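Local atomic coordinates of DynE8 (Micromonospora chersina, PDB entry 4AMM), a protein that probably loads acyl building blocks through its acyltransferase domain, the part in this crystal, as an iterative polyketide synthase of enediyne biosynthesis. Residues A[276-281]-A[324-329]. Sequence-based numbering, arbitrary orientation.
Sequences AFHSPL and VRQLTG
The loop 276-281 lies against the last residues of 324-329, with the CA atoms of S279 and T328 4.5 Å apart. This is the acyltransferase domain of the polyketide synthase. H278 and S176 fit the Ser-His pair expected of an acyltransferase active site, S176 sitting in a probable GxSxG nucleophile elbow.

H278 carries the contact. Its CG lies anti to the carbonyl carbon (chi1 -68°), and chi2 of -71° brings the ND1 edge to the carbonyls of Q326 and G329. ND1 donates to the backbone O of G329 at 2.9 Å. The acceptor lies near the ring plane and the bond runs nearly along the C=O axis. The O of Q326 is also 2.9 Å from ND1, so two carbonyls flank this edge. The second ring nitrogen, NE2, is hydrogen-bonded to OG of S176. The ND1 bond to G329 O would tend to fix the rotation of the ring and so hold NE2 at the serine. An alanine here would probably leave OG of S176 without its imidazole partner and the G329 carbonyl without its ND1 donor.

CG of Q326 meets the ring edge, 3.9 Å from CE1 of H278. The amide of Q326 stands nearly perpendicular to the imidazole. A water over one ring face bridges N of H278 and O of L327. CA-H...O contacts run in both directions, from H278 to L327 and from T328 to S279. Within the loop, OG of S279 accepts from N of L281 at 3.1 Å, an ST turn, and donates to O of A276 at 2.7 Å.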
ATOM      1  N   ALA A 276     -18.195  -0.006  14.271  1.00 10.53           N
ATOM      2  CA  ALA A 276     -17.026   0.528  14.987  1.00 11.16           C
ATOM      3  C   ALA A 276     -15.908  -0.507  14.887  1.00 10.44           C
ATOM      4  O   ALA A 276     -15.599  -1.197  15.888  1.00 10.87           O
ATOM      5  CB  ALA A 276     -17.417   0.822  16.450  1.00  9.86           C
ATOM      6  N   PHE A 277     -15.305  -0.634  13.678  1.00 10.49           N
ATOM      7  CA  PHE A 277     -14.200  -1.577  13.560  1.00  9.18           C
ATOM      8  C   PHE A 277     -13.084  -1.087  14.454  1.00 10.25           C
ATOM      9  O   PHE A 277     -12.939   0.084  14.794  1.00 10.49           O
ATOM     10  CB  PHE A 277     -13.737  -1.532  12.083  1.00 10.88           C
ATOM     11  CG  PHE A 277     -14.720  -2.121  11.112  1.00 11.19           C
ATOM     12  CD1 PHE A 277     -15.316  -3.396  11.304  1.00 12.28           C
ATOM     13  CD2 PHE A 277     -14.985  -1.459   9.949  1.00 16.49           C
ATOM     14  CE1 PHE A 277     -16.227  -3.896  10.336  1.00 14.72           C
ATOM     15  CE2 PHE A 277     -15.889  -2.007   8.977  1.00 15.16           C
ATOM     16  CZ  PHE A 277     -16.459  -3.198   9.186  1.00 14.01           C
ATOM     17  N   HIS A 278     -12.286  -2.067  14.854  1.00  9.73           N
ATOM     18  CA  HIS A 278     -11.104  -1.797  15.724  1.00 10.36           C
ATOM     19  C   HIS A 278     -11.502  -1.118  16.999  1.00  9.48           C
ATOM     20  O   HIS A 278     -10.895  -0.157  17.486  1.00 10.48           O
ATOM     21  CB  HIS A 278     -10.014  -1.042  14.917  1.00  9.24           C
ATOM     22  CG  HIS A 278      -9.441  -1.911  13.876  1.00 10.09           C
ATOM     23  ND1 HIS A 278      -8.617  -2.973  14.275  1.00 11.45           N
ATOM     24  CD2 HIS A 278      -9.637  -2.048  12.551  1.00 11.45           C
ATOM     25  CE1 HIS A 278      -8.276  -3.662  13.198  1.00 12.58           C
ATOM     26  NE2 HIS A 278      -8.905  -3.144  12.127  1.00 13.52           N
ATOM     27  N   SER A 279     -12.537  -1.712  17.646  1.00  9.97           N
ATOM     28  CA  SER A 279     -13.022  -1.281  18.945  1.00  9.57           C
ATOM     29  C   SER A 279     -13.522  -2.556  19.653  1.00 10.17           C
ATOM     30  O   SER A 279     -13.782  -3.564  19.025  1.00 10.69           O
ATOM     31  CB  SER A 279     -14.156  -0.235  18.824  1.00 11.06           C
ATOM     32  OG  SER A 279     -15.426  -0.868  18.611  1.00 11.56           O
ATOM     33  N   PRO A 280     -13.813  -2.426  20.961  1.00  9.11           N
ATOM     34  CA  PRO A 280     -14.455  -3.525  21.701  1.00 11.80           C
ATOM     35  C   PRO A 280     -15.774  -4.007  21.141  1.00 11.79           C
ATOM     36  O   PRO A 280     -16.148  -5.132  21.455  1.00 12.29           O
ATOM     37  CB  PRO A 280     -14.627  -2.972  23.106  1.00 10.94           C
ATOM     38  CG  PRO A 280     -13.445  -1.986  23.243  1.00 11.45           C
ATOM     39  CD  PRO A 280     -13.310  -1.360  21.863  1.00 10.52           C
ATOM     40  N   LEU A 281     -16.460  -3.202  20.349  1.00 10.42           N
ATOM     41  CA  LEU A 281     -17.760  -3.679  19.754  1.00 11.46           C
ATOM     42  C   LEU A 281     -17.539  -4.774  18.760  1.00 11.44           C
ATOM     43  O   LEU A 281     -18.475  -5.442  18.316  1.00 11.98           O
ATOM     44  CB  LEU A 281     -18.531  -2.539  19.081  1.00 12.62           C
ATOM     45  CG  LEU A 281     -18.934  -1.538  20.135  1.00 14.44           C
ATOM     46  CD1 LEU A 281     -19.650  -0.422  19.464  1.00 18.86           C
ATOM     47  CD2 LEU A 281     -19.857  -2.219  21.246  1.00 24.87           C
ATOM     48  N   VAL A 324      -6.856 -12.367  16.510  1.00 15.13           N
ATOM     49  CA  VAL A 324      -8.099 -12.167  17.270  1.00 14.66           C
ATOM     50  C   VAL A 324      -8.043 -10.820  17.932  1.00 14.42           C
ATOM     51  O   VAL A 324      -9.035 -10.033  17.756  1.00 15.06           O
ATOM     52  CB  VAL A 324      -8.317 -13.332  18.312  1.00 18.24           C
ATOM     53  CG1 VAL A 324      -9.404 -12.985  19.221  1.00 19.08           C
ATOM     54  CG2 VAL A 324      -8.697 -14.660  17.552  1.00 18.85           C
ATOM     55  N   ARG A 325      -7.026 -10.456  18.691  1.00 13.70           N
ATOM     56  CA  ARG A 325      -6.967  -9.125  19.282  1.00 14.16           C
ATOM     57  C   ARG A 325      -6.823  -8.023  18.250  1.00 13.02           C
ATOM     58  O   ARG A 325      -7.074  -6.859  18.602  1.00 13.59           O
ATOM     59  CB  ARG A 325      -5.960  -9.024  20.422  1.00 15.88           C
ATOM     60  CG  ARG A 325      -4.544  -8.998  19.995  1.00 15.95           C
ATOM     61  CD  ARG A 325      -3.740  -8.610  21.255  1.00 17.42           C
ATOM     62  NE  ARG A 325      -2.279  -8.619  21.031  1.00 18.84           N
ATOM     63  CZ  ARG A 325      -1.499  -9.690  21.105  1.00 20.90           C
ATOM     64  NH1 ARG A 325      -1.943 -10.889  21.438  1.00 20.79           N
ATOM     65  NH2 ARG A 325      -0.175  -9.497  20.938  1.00 25.13           N
ATOM     66  N   GLN A 326      -6.439  -8.332  17.026  1.00 11.78           N
ATOM     67  CA  GLN A 326      -6.460  -7.321  15.929  1.00 10.56           C
ATOM     68  C   GLN A 326      -7.823  -6.705  15.837  1.00 11.86           C
ATOM     69  O   GLN A 326      -7.858  -5.495  15.582  1.00 12.34           O
ATOM     70  CB  GLN A 326      -6.170  -7.966  14.630  1.00 10.93           C
ATOM     71  CG  GLN A 326      -6.152  -6.971  13.443  1.00 12.31           C
ATOM     72  CD  GLN A 326      -5.632  -7.533  12.169  1.00 12.70           C
ATOM     73  OE1 GLN A 326      -6.136  -8.557  11.698  1.00 16.35           O
ATOM     74  NE2 GLN A 326      -4.624  -6.915  11.587  1.00 13.86           N
ATOM     75  N   LEU A 327      -8.877  -7.459  16.037  1.00 10.78           N
ATOM     76  CA  LEU A 327     -10.196  -6.907  15.685  1.00 11.81           C
ATOM     77  C   LEU A 327     -10.683  -5.911  16.714  1.00 10.78           C
ATOM     78  O   LEU A 327     -11.432  -5.005  16.340  1.00 11.21           O
ATOM     79  CB  LEU A 327     -11.192  -8.010  15.550  1.00 13.51           C
ATOM     80  CG  LEU A 327     -11.374  -8.566  14.123  1.00 16.55           C
ATOM     81  CD1 LEU A 327     -10.165  -8.987  13.353  1.00 18.73           C
ATOM     82  CD2 LEU A 327     -12.355  -9.693  14.136  1.00 17.83           C
ATOM     83  N   THR A 328     -10.263  -6.052  17.992  1.00  9.58           N
ATOM     84  CA  THR A 328     -10.743  -5.180  19.009  1.00  9.84           C
ATOM     85  C   THR A 328      -9.839  -3.984  19.296  1.00 10.84           C
ATOM     86  O   THR A 328     -10.217  -2.990  19.838  1.00 10.77           O
ATOM     87  CB  THR A 328     -10.966  -5.949  20.324  1.00 10.57           C
ATOM     88  OG1 THR A 328      -9.796  -6.725  20.536  1.00 14.33           O
ATOM     89  CG2 THR A 328     -12.169  -6.918  20.160  1.00 14.06           C
ATOM     90  N   GLY A 329      -8.540  -4.201  19.026  1.00 10.08           N
ATOM     91  CA  GLY A 329      -7.503  -3.205  19.274  1.00 11.42           C
ATOM     92  C   GLY A 329      -7.274  -2.250  18.086  1.00 10.41           C
ATOM     93  O   GLY A 329      -7.760  -2.492  16.961  1.00 11.71           O
TER
HETATM   94  O   HOH W   1     -12.208  -4.721  13.698  1.00 14.97           O